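Uncharacterized protein (Bombyx mori, PDB 5AZ0) is an aldo-keto reductase, AKR2E5, and probably reduces carbonyl compounds to alcohols with a nicotinamide cofactor, as its family does. Local coordinates at residues 176-179 against 180-183. Sequence-based numbering, arbitrary orientation.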
ATOM      1  N   ASN A 176       1.551   7.594  -3.270  1.00 21.03           N
ATOM      2  CA  ASN A 176       1.381   8.192  -4.573  1.00 21.99           C
ATOM      3  C   ASN A 176       2.114   9.495  -4.815  1.00 22.37           C
ATOM      4  O   ASN A 176       1.582  10.355  -5.488  1.00 26.42           O
ATOM      5  CB  ASN A 176      -0.072   8.358  -4.887  1.00 21.97           C
ATOM      6  CG  ASN A 176      -0.839   7.049  -4.829  1.00 23.89           C
ATOM      7  OD1 ASN A 176      -0.612   6.120  -5.617  1.00 24.76           O
ATOM      8  ND2 ASN A 176      -1.787   6.985  -3.909  1.00 24.22           N
ATOM      9  N   PHE A 177       3.298   9.653  -4.232  1.00 22.06           N
ATOM     10  CA  PHE A 177       4.076  10.840  -4.458  1.00 24.04           C
ATOM     11  C   PHE A 177       4.962  10.500  -5.673  1.00 27.16           C
ATOM     12  O   PHE A 177       5.551   9.398  -5.723  1.00 26.41           O
ATOM     13  CB  PHE A 177       4.943  11.195  -3.232  1.00 22.95           C
ATOM     14  CG  PHE A 177       4.269  12.117  -2.231  1.00 20.38           C
ATOM     15  CD1 PHE A 177       2.984  11.898  -1.831  1.00 20.09           C
ATOM     16  CD2 PHE A 177       4.934  13.204  -1.736  1.00 20.11           C
ATOM     17  CE1 PHE A 177       2.365  12.805  -0.989  1.00 19.89           C
ATOM     18  CE2 PHE A 177       4.367  14.080  -0.869  1.00 19.94           C
ATOM     19  CZ  PHE A 177       3.044  13.884  -0.514  1.00 20.62           C
ATOM     20  N   ASN A 178       5.095  11.427  -6.626  1.00 23.86           N
ATOM     21  CA  ASN A 178       5.997  11.191  -7.750  1.00 21.53           C
ATOM     22  C   ASN A 178       7.400  11.685  -7.345  1.00 23.02           C
ATOM     23  O   ASN A 178       7.598  12.188  -6.263  1.00 20.09           O
ATOM     24  CB  ASN A 178       5.476  11.864  -9.049  1.00 21.85           C
ATOM     25  CG  ASN A 178       5.420  13.375  -8.953  1.00 20.94           C
ATOM     26  OD1 ASN A 178       6.199  14.024  -8.243  1.00 23.37           O
ATOM     27  ND2 ASN A 178       4.435  13.945  -9.602  1.00 23.07           N
ATOM     28  N   ILE A 179       8.377  11.610  -8.261  1.00 24.36           N
ATOM     29  CA  ILE A 179       9.761  11.831  -7.883  1.00 24.69           C
ATOM     30  C   ILE A 179       9.984  13.266  -7.548  1.00 25.10           C
ATOM     31  O   ILE A 179      10.726  13.593  -6.589  1.00 23.70           O
ATOM     32  CB  ILE A 179      10.726  11.297  -8.996  1.00 30.21           C
ATOM     33  CG1 ILE A 179      12.173  11.348  -8.530  1.00 32.17           C
ATOM     34  CG2 ILE A 179      10.527  12.047 -10.374  1.00 30.25           C
ATOM     35  CD1 ILE A 179      13.117  10.599  -9.489  1.00 37.04           C
ATOM     36  N   GLU A 180       9.265  14.171  -8.238  1.00 25.00           N
ATOM     37  CA  GLU A 180       9.322  15.604  -7.980  0.50 24.67           C
ATOM     38  C   GLU A 180       8.764  15.932  -6.595  1.00 23.35           C
ATOM     39  O   GLU A 180       9.304  16.719  -5.807  1.00 23.51           O
ATOM     40  CB  GLU A 180       8.497  16.357  -9.091  0.50 25.71           C
ATOM     41  CG  GLU A 180       9.063  16.315 -10.533  0.50 28.80           C
ATOM     42  CD  GLU A 180       8.658  15.118 -11.408  0.50 29.57           C
ATOM     43  OE1 GLU A 180       7.865  14.257 -10.986  0.50 26.36           O
ATOM     44  OE2 GLU A 180       9.179  15.014 -12.550  0.50 34.87           O
ATOM     45  N   GLN A 181       7.602  15.354  -6.309  1.00 21.49           N
ATOM     46  CA  GLN A 181       6.982  15.541  -4.930  1.00 20.96           C
ATOM     47  C   GLN A 181       7.883  14.958  -3.806  1.00 21.46           C
ATOM     48  O   GLN A 181       8.127  15.595  -2.772  1.00 21.27           O
ATOM     49  CB  GLN A 181       5.611  14.899  -4.930  1.00 21.89           C
ATOM     50  CG  GLN A 181       4.638  15.674  -5.840  1.00 22.90           C
ATOM     51  CD  GLN A 181       3.386  14.921  -6.135  1.00 23.97           C
ATOM     52  OE1 GLN A 181       3.394  13.696  -6.194  1.00 21.59           O
ATOM     53  NE2 GLN A 181       2.276  15.650  -6.304  1.00 27.19           N
ATOM     54  N   MET A 182       8.500  13.816  -4.085  1.00 22.29           N
ATOM     55  CA  MET A 182       9.426  13.219  -3.088  1.00 22.56           C
ATOM     56  C   MET A 182      10.601  14.082  -2.826  1.00 22.84           C
ATOM     57  O   MET A 182      11.010  14.344  -1.643  1.00 20.38           O
ATOM     58  CB  MET A 182       9.861  11.833  -3.547  1.00 21.35           C
ATOM     59  CG  MET A 182       8.736  10.777  -3.484  1.00 23.33           C
ATOM     60  SD  MET A 182       8.169  10.493  -1.748  1.00 25.62           S
ATOM     61  CE  MET A 182       9.688  10.329  -0.847  1.00 22.68           C
ATOM     62  N   LYS A 183      11.163  14.590  -3.926  1.00 26.29           N
ATOM     63  CA  LYS A 183      12.335  15.507  -3.767  1.00 28.12           C
ATOM     64  C   LYS A 183      12.023  16.805  -2.970  1.00 22.97           C
ATOM     65  O   LYS A 183      12.765  17.240  -2.055  1.00 24.21           O
ATOM     66  CB  LYS A 183      12.925  15.785  -5.166  1.00 34.02           C
ATOM     67  CG  LYS A 183      13.959  16.872  -5.207  1.00 49.67           C
ATOM     68  CD  LYS A 183      14.803  16.882  -6.489  1.00 61.30           C
ATOM     69  CE  LYS A 183      16.029  17.811  -6.301  1.00 70.47           C
ATOM     70  NZ  LYS A 183      16.936  17.912  -7.500  1.00 75.37           N
TER
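The side-chain amides of Asn-178 and Gln-181 are stacked, their planes 26° apart, with Asn-178 ND2 3.6 Å from Gln-181 OE1. At the oxygen end of the Asn-178 amide, Gln-181 CG lies 3.3 Å from Asn-178 OD1. The Phe-177 ring meets the helix obliquely: its CD2 lies 3.7 Å from Gln-181 CB, while Met-182 SD packs on Phe-177 CB at 3.6 Å. The same sulfur makes an oblique Met-aromatic contact, with Met-182 SD 5.2 Å from the Phe-177 ring centroid and 62° off the ring normal. Tyr-153 adds an edge-to-face partner to that ring.

Two reciprocal bonds define a capping box. Gln-181 N donates to Asn-178 OD1 over 2.7 Å, nearly in line with the carbonyl, and Asn-178 N returns a nearly straight bond to a lone pair of Gln-181 OE1 at 2.9 Å. With CG between the backbone N and carbonyl carbon of Asn-178 (chi1 64°), this torsion brings OD1 to the N-H of Gln-181 at the start of helix 179-188. The box sits where the loop after strand 172-175 of the TIM barrel enters that helix. Behind the cap, Met-182 N bonds to Asn-178 O at 2.9 Å, starting the regular helical pattern that Lys-183 N continues to Ile-179 O. The amide nitrogens bond to a neighbouring loop, Asn-178 ND2 to Pro-325 O and Gln-181 NE2 to Asn-323 O. Replacing Asn-178 by an alanine removes OD1 and ND2, and is likely to leave Gln-181 N without its capping acceptor, Pro-325 O without this donor and the Gln-181 amide without its stacking partner.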